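Local coordinates for 3-methyladenine dna-glycosylase (Archaeoglobus fulgidus, PDB 2JHN), which belongs to the AlkA-type DNA glycosylases, DNA repair proteins that join a TATA-box-binding-protein-like domain to a largely helical HhH-GPD domain, at residues Met16-Val20 with Phe282-Phe287; Val60-Phe64 with Glu150-Asn154; Val77-Gly81 with Arg110-Met116; Val226-Ala230 with Arg275-Phe279. The protein carries 1 engineered substitution. All coordinates share one frame. Residues are numbered along the deposited sequence.

Contact 1. Residues Met16-Val20 with Phe282-Phe287; sequences MKFFV and FLYDRF
This inter-domain contact of the AlkA-type fold sets residues 16-20, near the end of helix 12-17, in the TBP-like part, against the C-terminal turns of helix 274-287. K17 and F18 keep helical backbone angles (F18 -62/-29) and F19 N bonds M16 O at 3.1 Å; F19 then swings to -73/130. The opposing helix keeps i to i-4 bonds, R286 N to F282 O at 2.9 Å and F287 N to L283 O at 2.7 Å. Across the interface the CA atoms of F18 and L283 lie 7.0 Å apart, those of V20 and R286 9.4 Å.

Two cation-pi contacts run in opposite directions. R286 (m, t, t) extends its guanidinium over the ring of F18 (chi1 t), CZ 4.5 Å from the centroid and 10° off the normal; V20 CG2 lies over one guanidinium face, 4.0 Å from R286 NE. K17 NZ in turn sits 3.4 Å above the centroid of the F287 ring, 16° off its normal.

Apolar contacts surround F18: CD1 meets L283 CD2 at 3.8 Å, and CZ meets F282 CD2, near the F18 ring plane, at 4.1 Å. F279, one turn earlier on the helix, and M114 also pack on this ring.

The polar link is direct and water-mediated. R286 NH1 makes a weak hydrogen bond to F18 O (2.7 Å, 128°), and a water donates to F18 O at 2.9 Å while accepting weakly from R286 NH2 at 3.5 Å.

Contact 2. Residues Val60-Phe64 with Glu150-Asn154; sequences VEGNF and EVEWN
A surface contact between two strand segments of different sheets, made by side chains and without a hydrogen bond across it: the indole of W153 lies along the end of strand 57-62. The nearest CA atoms, those of N63 and W153, are 7.3 Å apart, too far for strand pairing. W153 is extended (-154/142), with chi1 t and chi2 71°, and lays one ring face on the chain. N63 CB stands 3.6 Å from the centroid of its five-membered ring, 18° off the normal, and G62 CA 4.0 Å from that of the six-membered ring, 24° off; both are CH-pi contacts. G62 N approaches W153 CH2 to 3.5 Å, and E61 CB (chi1 m) meets the same CH2 at the ring edge, 4.0 Å away. Strand 57-62 belongs to the antiparallel sheet of the TBP-like domain, whereas 150-153 pairs with 156-159 in a small two-stranded hairpin of the HhH-GPD family region. G62 is almost fully stretched (174/177), and a CB there would come within 2.7 Å of F64 CE2. N63 (-108/15, chi1 p) turns its amide so that ND2 touches V151 CG1 at 3.9 Å, while its OD1 accepts from A47 N; E61 OE2 bonds Y51 OH.

Contact 3. Residues Val77-Gly81 with Arg110-Met116; sequences VEYLG and RAGLMSM. With GOL (glycerol), chain G.
Two glycines meet backbone to backbone, G81 and G112, with their CA atoms 3.5 Å apart and each lacking room for a CB: one on G112 would lie 2.0 Å from Y79 O, one on G81 2.6 Å from both G112 N and R110 O. Here the C-terminal end of helix 69-80, from the TBP-like domain, is crossed by the irregular loop between helices 96-104 and 118-127. G81 leaves the helix with positive phi (74/55), its N weakly bonded to V77 O at 3.0 Å. G112 (-87/-139) brings its CA to 3.3 Å from both E78 O and Y79 O as CA-H...O contacts, and L113 N donates to Y79 O at 3.0 Å (163°).

Y79 (chi1 t, chi2 78°) has the largest covered area. M116 lies over one ring face, SD 4.0 Å from the centroid in a Met-aromatic contact and CG 3.7 Å away in a CH-pi contact; S115 O sits at the ring edge, 3.3 Å from Y79 CD1. Y79 OH bonds D28, a residue of a sodium site. L113 CD1 touches E78 CD at 3.6 Å, while the carboxylate of E78 pairs with K201.

Waters bridge E78 O to A111 O, L80 O to G112 N, and G81 O to R110 N. A glycerol, probably from the crystallisation liquor, donates from O2 to Y79 O (2.8 Å) and from O3 to L113 O (2.7 Å).

Contact 4. Residues Val226-Ala230 with Arg275-Phe279; sequences VLSIA and RDILF. Engineered in segment 226-230: I229 (natural residue Met).
S228 gives up the most surface to this buried helix-helix contact, followed by R275 and the engineered I229 (Met in the natural sequence). It lies near the C-terminal end of helix 220-229, against the first turns of helix 274-287; the CA atoms of S228 and R275 are the nearest pair, 6.1 Å apart. R275 (chi1 t, chi2 t, chi3 p) folds its side chain so that NH1 donates to S228 O at 2.9 Å (149°), with the carbonyl near the guanidinium plane. The aliphatic part of R275 packs as well, its CG 4.0 Å from S228 CB.

With chi1 p, S228 OG turns back onto its own helix and bonds E224 O, with L225 O as an alternative acceptor, and still touches L278 CD2 at 3.6 Å. Helix 220-229 follows helix 205-213 and the glycine-containing turn after it, where T213, at the helix end, F215 and I218 form a sodium site. This fits the second helix of the helix-hairpin-helix motif that names the superfamily, so the contact probably joins that motif to helix 274-287.

I229 (-85/-21, chi1 p) uses CG2 twice, 4.2 Å from L278 CD2 (L278 chi1 t, chi2 p) and 4.2 Å from F279 CE1 (F279 chi1 m). A230 N bonds V226 O at 2.9 Å. R275 NH1 also donates to G112 O, and the backbone of I229 bonds that of M114.

How the contacts relate
Contacts 3 and 4 are buried near the centre of the chain, contact 1 is partly buried, and contact 2 lies at the surface, touching none of the others. Contacts 1 and 4 use successive parts of helix 274-287 and meet where the F18 ring packs on F279. The loop 110-116 of contact 3 adjoins both: M114 SD lies 3.7 Å from F18 CE2, and R110 NH2 forms a 2.8 Å salt bridge to D276 OD2. Chemistry shifts with depth. Contact 3 combines close glycine backbone packing with the Y79 ring under M116, contact 4 an arginine-to-carbonyl bond with apolar packing; contact 1 features cation-pi pairs, and contact 2 relies on an indole face.

Contact 1. Residues Met16-Val20 with Phe282-Phe287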
loop_
_atom_site.group_PDB
_atom_site.type_symbol
_atom_site.label_atom_id
_atom_site.label_comp_id
_atom_site.label_asym_id
_atom_site.label_seq_id
_atom_site.Cartn_x
_atom_site.Cartn_y
_atom_site.Cartn_z
ATOM N N MET A 16 8.153 -5.314 -7.163
ATOM C CA MET A 16 8.920 -4.070 -6.996
ATOM C C MET A 16 8.450 -2.928 -7.919
ATOM O O MET A 16 8.525 -1.757 -7.542
ATOM C CB MET A 16 10.427 -4.346 -7.134
ATOM C CG MET A 16 10.986 -5.318 -6.104
ATOM S SD MET A 16 10.742 -4.740 -4.394
ATOM C CE MET A 16 9.319 -5.718 -3.895
ATOM N N LYS A 17 7.966 -3.275 -9.111
ATOM C CA LYS A 17 7.444 -2.287 -10.064
ATOM C C LYS A 17 6.253 -1.540 -9.485
ATOM O O LYS A 17 5.935 -0.425 -9.913
ATOM C CB LYS A 17 7.025 -2.965 -11.367
ATOM C CG LYS A 17 8.032 -2.848 -12.512
ATOM C CD LYS A 17 7.571 -3.695 -13.707
ATOM C CE LYS A 17 6.077 -3.537 -13.942
ATOM N NZ LYS A 17 5.781 -2.433 -14.856
ATOM N N PHE A 18 5.599 -2.150 -8.501
ATOM C CA PHE A 18 4.450 -1.522 -7.861
ATOM C C PHE A 18 4.823 -0.217 -7.170
ATOM O O PHE A 18 3.989 0.667 -7.068
ATOM C CB PHE A 18 3.774 -2.469 -6.863
ATOM C CG PHE A 18 2.400 -2.034 -6.472
ATOM C CD1 PHE A 18 1.309 -2.312 -7.297
ATOM C CD2 PHE A 18 2.190 -1.363 -5.262
ATOM C CE1 PHE A 18 0.029 -1.904 -6.941
ATOM C CE2 PHE A 18 0.892 -0.955 -4.886
ATOM C CZ PHE A 18 -0.177 -1.222 -5.729
ATOM N N PHE A 19 6.079 -0.110 -6.719
ATOM C CA PHE A 19 6.619 1.092 -6.101
ATOM C C PHE A 19 6.856 2.172 -7.155
ATOM O O PHE A 19 7.481 1.932 -8.190
ATOM C CB PHE A 19 7.916 0.790 -5.340
ATOM C CG PHE A 19 7.720 -0.098 -4.126
ATOM C CD1 PHE A 19 7.120 0.412 -2.960
ATOM C CD2 PHE A 19 8.109 -1.419 -4.146
ATOM C CE1 PHE A 19 6.937 -0.389 -1.830
ATOM C CE2 PHE A 19 7.918 -2.250 -3.005
ATOM C CZ PHE A 19 7.338 -1.725 -1.854
ATOM N N VAL A 20 6.361 3.367 -6.872
ATOM C CA VAL A 20 6.316 4.419 -7.874
ATOM C C VAL A 20 7.644 5.192 -7.964
ATOM O O VAL A 20 8.082 5.568 -9.055
ATOM C CB VAL A 20 5.030 5.270 -7.649
ATOM C CG1 VAL A 20 5.305 6.766 -7.566
ATOM C CG2 VAL A 20 3.964 4.887 -8.681
ATOM N N PHE A 282 -4.645 -0.834 -10.528
ATOM C CA PHE A 282 -3.660 0.249 -10.348
ATOM C C PHE A 282 -2.504 0.080 -11.348
ATOM O O PHE A 282 -2.074 1.047 -11.975
ATOM C CB PHE A 282 -3.058 0.272 -8.936
ATOM C CG PHE A 282 -4.014 0.729 -7.841
ATOM C CD1 PHE A 282 -4.994 1.709 -8.072
ATOM C CD2 PHE A 282 -3.890 0.185 -6.571
ATOM C CE1 PHE A 282 -5.866 2.124 -6.998
ATOM C CE2 PHE A 282 -4.724 0.585 -5.512
ATOM C CZ PHE A 282 -5.719 1.554 -5.743
ATOM N N LEU A 283 -1.985 -1.137 -11.475
ATOM C CA LEU A 283 -0.893 -1.378 -12.428
ATOM C C LEU A 283 -1.335 -1.040 -13.865
ATOM O O LEU A 283 -0.593 -0.431 -14.613
ATOM C CB LEU A 283 -0.426 -2.830 -12.361
ATOM C CG LEU A 283 0.299 -3.270 -11.092
ATOM C CD1 LEU A 283 0.369 -4.787 -11.043
ATOM C CD2 LEU A 283 1.675 -2.624 -11.054
ATOM N N TYR A 284 -2.541 -1.476 -14.222
ATOM C CA TYR A 284 -3.143 -1.275 -15.550
ATOM C C TYR A 284 -3.298 0.207 -15.845
ATOM O O TYR A 284 -2.919 0.692 -16.921
ATOM C CB TYR A 284 -4.507 -1.970 -15.590
ATOM C CG TYR A 284 -5.098 -2.095 -16.966
ATOM C CD1 TYR A 284 -4.554 -2.974 -17.894
ATOM C CD2 TYR A 284 -6.199 -1.350 -17.334
ATOM C CE1 TYR A 284 -5.097 -3.098 -19.151
ATOM C CE2 TYR A 284 -6.758 -1.472 -18.596
ATOM C CZ TYR A 284 -6.197 -2.348 -19.496
ATOM O OH TYR A 284 -6.727 -2.465 -20.756
ATOM N N ASP A 285 -3.836 0.937 -14.876
ATOM C CA ASP A 285 -3.977 2.384 -15.008
ATOM C C ASP A 285 -2.630 3.105 -15.137
ATOM O O ASP A 285 -2.509 4.065 -15.913
ATOM C CB ASP A 285 -4.765 2.965 -13.834
ATOM C CG ASP A 285 -5.058 4.469 -14.012
ATOM O OD1 ASP A 285 -5.666 4.866 -15.055
ATOM O OD2 ASP A 285 -4.669 5.237 -13.103
ATOM N N ARG A 286 -1.629 2.655 -14.384
ATOM C CA ARG A 286 -0.305 3.283 -14.409
ATOM C C ARG A 286 0.470 2.899 -15.677
ATOM O O ARG A 286 1.176 3.750 -16.243
ATOM C CB ARG A 286 0.533 2.856 -13.205
ATOM C CG ARG A 286 0.128 3.447 -11.856
ATOM C CD ARG A 286 1.032 2.854 -10.772
ATOM N NE ARG A 286 0.536 2.989 -9.394
ATOM C CZ ARG A 286 0.964 2.206 -8.410
ATOM N NH1 ARG A 286 1.861 1.259 -8.689
ATOM N NH2 ARG A 286 0.506 2.363 -7.168
ATOM N N PHE A 287 0.334 1.636 -16.101
ATOM C CA PHE A 287 1.232 1.021 -17.108
ATOM C C PHE A 287 0.624 0.689 -18.473
ATOM O O PHE A 287 1.336 0.263 -19.398
ATOM C CB PHE A 287 1.896 -0.239 -16.552
ATOM C CG PHE A 287 2.880 0.035 -15.460
ATOM C CD1 PHE A 287 3.868 1.005 -15.625
ATOM C CD2 PHE A 287 2.826 -0.671 -14.271
ATOM C CE1 PHE A 287 4.793 1.267 -14.617
ATOM C CE2 PHE A 287 3.743 -0.420 -13.248
ATOM C CZ PHE A 287 4.729 0.549 -13.422
HETATM O O HOH W 1 2.907 1.880 -4.723
#

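Contact 2. Residues Val60-Phe64 with Glu150-Asn154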
loop_
_atom_site.group_PDB
_atom_site.type_symbol
_atom_site.label_atom_id
_atom_site.label_comp_id
_atom_site.label_asym_id
_atom_site.label_seq_id
_atom_site.Cartn_x
_atom_site.Cartn_y
_atom_site.Cartn_z
ATOM N N VAL A 60 15.267 -12.775 3.884
ATOM C CA VAL A 60 15.187 -11.589 4.759
ATOM C C VAL A 60 16.468 -11.447 5.604
ATOM O O VAL A 60 16.961 -12.418 6.184
ATOM C CB VAL A 60 13.948 -11.622 5.690
ATOM C CG1 VAL A 60 13.826 -10.300 6.469
ATOM C CG2 VAL A 60 12.645 -11.876 4.887
ATOM N N GLU A 61 17.001 -10.236 5.629
ATOM C CA GLU A 61 18.079 -9.881 6.549
ATOM C C GLU A 61 17.665 -8.660 7.362
ATOM O O GLU A 61 16.865 -7.823 6.905
ATOM C CB GLU A 61 19.354 -9.573 5.769
ATOM C CG GLU A 61 19.896 -10.735 4.943
ATOM C CD GLU A 61 21.222 -10.398 4.275
ATOM O OE1 GLU A 61 22.161 -9.973 4.984
ATOM O OE2 GLU A 61 21.336 -10.557 3.045
ATOM N N GLY A 62 18.221 -8.542 8.565
ATOM C CA GLY A 62 17.898 -7.409 9.423
ATOM C C GLY A 62 18.537 -7.564 10.784
ATOM O O GLY A 62 19.166 -8.591 11.059
ATOM N N ASN A 63 18.355 -6.560 11.639
ATOM C CA ASN A 63 19.020 -6.544 12.944
ATOM C C ASN A 63 18.094 -6.806 14.131
ATOM O O ASN A 63 18.468 -6.545 15.284
ATOM C CB ASN A 63 19.831 -5.260 13.130
ATOM C CG ASN A 63 18.964 -4.030 13.257
ATOM O OD1 ASN A 63 17.736 -4.094 13.091
ATOM N ND2 ASN A 63 19.596 -2.893 13.570
ATOM N N PHE A 64 16.890 -7.313 13.841
ATOM C CA PHE A 64 15.984 -7.850 14.861
ATOM C C PHE A 64 16.506 -9.182 15.437
ATOM O O PHE A 64 17.408 -9.806 14.879
ATOM C CB PHE A 64 14.550 -8.004 14.314
ATOM C CG PHE A 64 14.456 -8.799 13.021
ATOM C CD1 PHE A 64 14.285 -10.185 13.047
ATOM C CD2 PHE A 64 14.518 -8.154 11.786
ATOM C CE1 PHE A 64 14.202 -10.922 11.854
ATOM C CE2 PHE A 64 14.429 -8.876 10.587
ATOM C CZ PHE A 64 14.267 -10.256 10.622
ATOM N N GLU A 150 15.492 6.453 11.388
ATOM C CA GLU A 150 16.626 6.110 10.539
ATOM C C GLU A 150 17.465 5.079 11.285
ATOM O O GLU A 150 17.788 5.269 12.469
ATOM C CB GLU A 150 17.444 7.365 10.225
ATOM C CG GLU A 150 18.199 7.338 8.896
ATOM C CD GLU A 150 18.922 8.657 8.593
ATOM O OE1 GLU A 150 18.436 9.733 9.036
ATOM O OE2 GLU A 150 19.974 8.615 7.903
ATOM N N VAL A 151 17.765 3.970 10.613
ATOM C CA VAL A 151 18.606 2.924 11.167
ATOM C C VAL A 151 19.771 2.712 10.209
ATOM O O VAL A 151 19.585 2.545 9.000
ATOM C CB VAL A 151 17.833 1.579 11.398
ATOM C CG1 VAL A 151 18.771 0.477 11.849
ATOM C CG2 VAL A 151 16.728 1.744 12.424
ATOM N N GLU A 152 20.983 2.751 10.754
ATOM C CA GLU A 152 22.161 2.375 10.000
ATOM C C GLU A 152 22.557 0.967 10.441
ATOM O O GLU A 152 22.696 0.691 11.644
ATOM C CB GLU A 152 23.296 3.389 10.221
ATOM C CG GLU A 152 24.211 3.551 9.017
ATOM C CD GLU A 152 24.799 4.955 8.900
ATOM O OE1 GLU A 152 24.869 5.679 9.926
ATOM O OE2 GLU A 152 25.193 5.339 7.774
ATOM N N TRP A 153 22.678 0.073 9.462
ATOM C CA TRP A 153 23.003 -1.337 9.698
ATOM C C TRP A 153 23.677 -1.874 8.449
ATOM O O TRP A 153 23.300 -1.507 7.324
ATOM C CB TRP A 153 21.760 -2.159 10.041
ATOM C CG TRP A 153 22.065 -3.609 10.305
ATOM C CD1 TRP A 153 22.723 -4.129 11.394
ATOM C CD2 TRP A 153 21.758 -4.724 9.451
ATOM N NE1 TRP A 153 22.827 -5.498 11.271
ATOM C CE2 TRP A 153 22.239 -5.889 10.094
ATOM C CE3 TRP A 153 21.102 -4.852 8.213
ATOM C CZ2 TRP A 153 22.100 -7.167 9.536
ATOM C CZ3 TRP A 153 20.962 -6.121 7.660
ATOM C CH2 TRP A 153 21.458 -7.264 8.320
ATOM N N ASN A 154 24.681 -2.735 8.649
ATOM C CA ASN A 154 25.707 -2.979 7.628
ATOM C C ASN A 154 26.220 -1.611 7.184
ATOM O O ASN A 154 26.512 -0.749 8.031
ATOM C CB ASN A 154 25.183 -3.822 6.455
ATOM C CG ASN A 154 25.071 -5.314 6.802
ATOM O OD1 ASN A 154 24.681 -5.685 7.914
ATOM N ND2 ASN A 154 25.411 -6.174 5.837
#

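Contact 3. Residues Val77-Gly81 with Arg110-Met116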
loop_
_atom_site.group_PDB
_atom_site.type_symbol
_atom_site.label_atom_id
_atom_site.label_comp_id
_atom_site.label_asym_id
_atom_site.label_seq_id
_atom_site.Cartn_x
_atom_site.Cartn_y
_atom_site.Cartn_z
ATOM N N VAL A 77 5.003 -11.011 4.770
ATOM C CA VAL A 77 4.102 -11.801 3.926
ATOM C C VAL A 77 2.849 -10.969 3.581
ATOM O O VAL A 77 2.421 -10.911 2.428
ATOM C CB VAL A 77 3.697 -13.116 4.612
ATOM C CG1 VAL A 77 2.499 -13.785 3.882
ATOM C CG2 VAL A 77 4.914 -14.083 4.669
ATOM N N GLU A 78 2.281 -10.338 4.592
ATOM C CA GLU A 78 1.072 -9.525 4.429
ATOM C C GLU A 78 1.373 -8.241 3.600
ATOM O O GLU A 78 0.599 -7.845 2.701
ATOM C CB GLU A 78 0.532 -9.165 5.810
ATOM C CG GLU A 78 -0.769 -8.348 5.730
ATOM C CD GLU A 78 -1.213 -7.831 7.071
ATOM O OE1 GLU A 78 -0.345 -7.418 7.885
ATOM O OE2 GLU A 78 -2.445 -7.803 7.296
ATOM N N TYR A 79 2.484 -7.577 3.907
ATOM C CA TYR A 79 2.807 -6.306 3.243
ATOM C C TYR A 79 3.184 -6.463 1.752
ATOM O O TYR A 79 2.755 -5.679 0.884
ATOM C CB TYR A 79 3.947 -5.611 3.989
ATOM C CG TYR A 79 4.399 -4.315 3.343
ATOM C CD1 TYR A 79 3.652 -3.144 3.515
ATOM C CD2 TYR A 79 5.597 -4.246 2.593
ATOM C CE1 TYR A 79 4.042 -1.932 2.946
ATOM C CE2 TYR A 79 6.002 -3.028 2.017
ATOM C CZ TYR A 79 5.216 -1.872 2.217
ATOM O OH TYR A 79 5.556 -0.639 1.671
ATOM N N LEU A 80 4.022 -7.448 1.478
ATOM C CA LEU A 80 4.509 -7.698 0.106
ATOM C C LEU A 80 3.518 -8.535 -0.703
ATOM O O LEU A 80 3.639 -8.610 -1.923
ATOM C CB LEU A 80 5.891 -8.394 0.145
ATOM C CG LEU A 80 7.029 -7.621 0.863
ATOM C CD1 LEU A 80 8.232 -8.547 1.140
ATOM C CD2 LEU A 80 7.457 -6.417 0.058
ATOM N N GLY A 81 2.549 -9.155 -0.021
ATOM C CA GLY A 81 1.518 -9.951 -0.703
ATOM C C GLY A 81 2.071 -11.293 -1.211
ATOM O O GLY A 81 1.953 -11.601 -2.398
ATOM N N ARG A 110 -1.028 -12.214 -5.223
ATOM C CA ARG A 110 -2.036 -11.502 -4.438
ATOM C C ARG A 110 -1.570 -10.113 -4.055
ATOM O O ARG A 110 -0.369 -9.844 -3.981
ATOM C CB ARG A 110 -2.351 -12.307 -3.171
ATOM C CG ARG A 110 -2.955 -13.725 -3.513
ATOM C CD ARG A 110 -3.824 -14.245 -2.379
ATOM N NE ARG A 110 -5.067 -13.481 -2.308
ATOM C CZ ARG A 110 -6.103 -13.799 -1.530
ATOM N NH1 ARG A 110 -6.062 -14.888 -0.753
ATOM N NH2 ARG A 110 -7.187 -13.033 -1.530
ATOM N N ALA A 111 -2.523 -9.243 -3.743
ATOM C CA ALA A 111 -2.209 -7.892 -3.292
ATOM C C ALA A 111 -1.569 -7.931 -1.913
ATOM O O ALA A 111 -1.973 -8.725 -1.045
ATOM C CB ALA A 111 -3.463 -7.054 -3.245
ATOM N N GLY A 112 -0.556 -7.087 -1.726
ATOM C CA GLY A 112 -0.043 -6.804 -0.372
ATOM C C GLY A 112 -0.818 -5.663 0.281
ATOM O O GLY A 112 -2.062 -5.578 0.150
ATOM N N LEU A 113 -0.081 -4.793 0.973
ATOM C CA LEU A 113 -0.630 -3.562 1.542
ATOM C C LEU A 113 0.264 -2.415 1.087
ATOM O O LEU A 113 1.387 -2.650 0.600
ATOM C CB LEU A 113 -0.652 -3.635 3.083
ATOM C CG LEU A 113 -1.567 -4.711 3.693
ATOM C CD1 LEU A 113 -1.242 -4.815 5.196
ATOM C CD2 LEU A 113 -3.034 -4.320 3.469
ATOM N N MET A 114 -0.230 -1.186 1.218
ATOM C CA MET A 114 0.602 -0.038 0.850
ATOM C C MET A 114 1.184 0.743 2.070
ATOM O O MET A 114 1.698 1.877 1.911
ATOM C CB MET A 114 -0.146 0.843 -0.159
ATOM C CG MET A 114 -0.403 0.112 -1.486
ATOM S SD MET A 114 -1.363 1.038 -2.673
ATOM C CE MET A 114 -0.209 2.361 -3.047
ATOM N N SER A 115 1.121 0.111 3.249
ATOM C CA SER A 115 1.663 0.640 4.501
ATOM C C SER A 115 2.004 -0.498 5.482
ATOM O O SER A 115 1.419 -1.583 5.421
ATOM C CB SER A 115 0.658 1.595 5.159
ATOM O OG SER A 115 -0.583 0.946 5.459
ATOM N N MET A 116 2.930 -0.230 6.400
ATOM C CA MET A 116 3.298 -1.205 7.431
ATOM C C MET A 116 2.713 -0.874 8.818
ATOM O O MET A 116 3.113 -1.462 9.835
ATOM C CB MET A 116 4.817 -1.381 7.494
ATOM C CG MET A 116 5.455 -1.726 6.139
ATOM S SD MET A 116 6.736 -3.003 6.253
ATOM C CE MET A 116 5.746 -4.314 6.968
HETATM C C1 GOL G . 4.775 -4.858 -3.254
HETATM O O1 GOL G . 4.068 -5.076 -4.464
HETATM C C2 GOL G . 3.936 -4.277 -2.101
HETATM O O2 GOL G . 2.763 -5.050 -1.878
HETATM C C3 GOL G . 3.531 -2.826 -2.360
HETATM O O3 GOL G . 3.354 -2.099 -1.146
HETATM O O HOH W 2 -1.641 -9.019 1.909
HETATM O O HOH W 3 1.684 -6.759 -3.807
HETATM O O HOH W 4 1.114 -13.766 -3.866
#

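Contact 4. Residues Val226-Ala230 with Arg275-Phe279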
loop_
_atom_site.group_PDB
_atom_site.type_symbol
_atom_site.label_atom_id
_atom_site.label_comp_id
_atom_site.label_asym_id
_atom_site.label_seq_id
_atom_site.Cartn_x
_atom_site.Cartn_y
_atom_site.Cartn_z
ATOM N N VAL A 226 -8.389 3.491 2.335
ATOM C CA VAL A 226 -7.732 2.991 3.580
ATOM C C VAL A 226 -8.136 1.554 3.857
ATOM O O VAL A 226 -7.277 0.701 4.098
ATOM C CB VAL A 226 -8.038 3.889 4.787
ATOM C CG1 VAL A 226 -7.660 3.182 6.131
ATOM C CG2 VAL A 226 -7.296 5.240 4.638
ATOM N N LEU A 227 -9.444 1.285 3.821
ATOM C CA LEU A 227 -9.965 -0.031 4.107
ATOM C C LEU A 227 -9.285 -1.115 3.245
ATOM O O LEU A 227 -8.897 -2.158 3.749
ATOM C CB LEU A 227 -11.488 -0.065 3.905
ATOM C CG LEU A 227 -12.236 0.425 5.178
ATOM C CD1 LEU A 227 -13.638 0.868 4.843
ATOM C CD2 LEU A 227 -12.287 -0.723 6.180
ATOM N N SER A 228 -9.132 -0.832 1.971
ATOM C CA SER A 228 -8.566 -1.822 1.035
ATOM C C SER A 228 -7.033 -1.860 1.080
ATOM O O SER A 228 -6.436 -2.941 1.241
ATOM C CB SER A 228 -9.059 -1.544 -0.385
ATOM O OG SER A 228 -8.861 -0.199 -0.768
ATOM N N ILE A 229 -6.405 -0.706 0.932
ATOM C CA ILE A 229 -4.941 -0.664 0.768
ATOM C C ILE A 229 -4.130 -0.681 2.063
ATOM O O ILE A 229 -2.943 -1.052 2.024
ATOM C CB ILE A 229 -4.442 0.457 -0.228
ATOM C CG1 ILE A 229 -4.381 1.838 0.436
ATOM C CG2 ILE A 229 -5.279 0.457 -1.538
ATOM C CD1 ILE A 229 -3.678 2.960 -0.428
ATOM N N ALA A 230 -4.746 -0.298 3.185
ATOM C CA ALA A 230 -4.087 -0.273 4.499
ATOM C C ALA A 230 -4.599 -1.346 5.470
ATOM O O ALA A 230 -3.801 -1.933 6.223
ATOM C CB ALA A 230 -4.184 1.125 5.141
ATOM N N ARG A 275 -10.257 -6.891 -3.773
ATOM C CA ARG A 275 -9.030 -6.228 -3.230
ATOM C C ARG A 275 -7.735 -6.603 -3.986
ATOM O O ARG A 275 -6.869 -5.770 -4.178
ATOM C CB ARG A 275 -8.871 -6.498 -1.718
ATOM C CG ARG A 275 -8.061 -5.398 -0.982
ATOM C CD ARG A 275 -7.698 -5.844 0.436
ATOM N NE ARG A 275 -6.616 -6.821 0.393
ATOM C CZ ARG A 275 -5.332 -6.499 0.292
ATOM N NH1 ARG A 275 -4.967 -5.224 0.253
ATOM N NH2 ARG A 275 -4.411 -7.459 0.211
ATOM N N ASP A 276 -7.607 -7.864 -4.413
ATOM C CA ASP A 276 -6.459 -8.284 -5.217
ATOM C C ASP A 276 -6.550 -7.676 -6.608
ATOM O O ASP A 276 -5.586 -7.107 -7.144
ATOM C CB ASP A 276 -6.472 -9.821 -5.332
ATOM C CG ASP A 276 -6.349 -10.492 -4.000
ATOM O OD1 ASP A 276 -5.226 -10.534 -3.461
ATOM O OD2 ASP A 276 -7.382 -11.000 -3.485
ATOM N N ILE A 277 -7.734 -7.765 -7.201
ATOM C CA ILE A 277 -7.933 -7.176 -8.538
ATOM C C ILE A 277 -7.681 -5.659 -8.549
ATOM O O ILE A 277 -7.192 -5.100 -9.522
ATOM C CB ILE A 277 -9.348 -7.549 -9.090
ATOM C CG1 ILE A 277 -9.415 -9.073 -9.286
ATOM C CG2 ILE A 277 -9.692 -6.745 -10.376
ATOM C CD1 ILE A 277 -10.862 -9.623 -9.410
ATOM N N LEU A 278 -8.016 -4.985 -7.455
ATOM C CA LEU A 278 -7.742 -3.575 -7.340
ATOM C C LEU A 278 -6.262 -3.229 -7.611
ATOM O O LEU A 278 -5.968 -2.245 -8.300
ATOM C CB LEU A 278 -8.115 -3.120 -5.920
ATOM C CG LEU A 278 -7.770 -1.680 -5.531
ATOM C CD1 LEU A 278 -8.535 -0.668 -6.366
ATOM C CD2 LEU A 278 -8.011 -1.483 -4.053
ATOM N N PHE A 279 -5.338 -4.027 -7.075
ATOM C CA PHE A 279 -3.900 -3.788 -7.308
ATOM C C PHE A 279 -3.507 -3.985 -8.800
ATOM O O PHE A 279 -2.683 -3.223 -9.333
ATOM C CB PHE A 279 -3.037 -4.665 -6.397
ATOM C CG PHE A 279 -2.892 -4.132 -4.975
ATOM C CD1 PHE A 279 -4.003 -3.757 -4.222
ATOM C CD2 PHE A 279 -1.614 -4.027 -4.386
ATOM C CE1 PHE A 279 -3.862 -3.283 -2.887
ATOM C CE2 PHE A 279 -1.464 -3.565 -3.058
ATOM C CZ PHE A 279 -2.591 -3.185 -2.312
#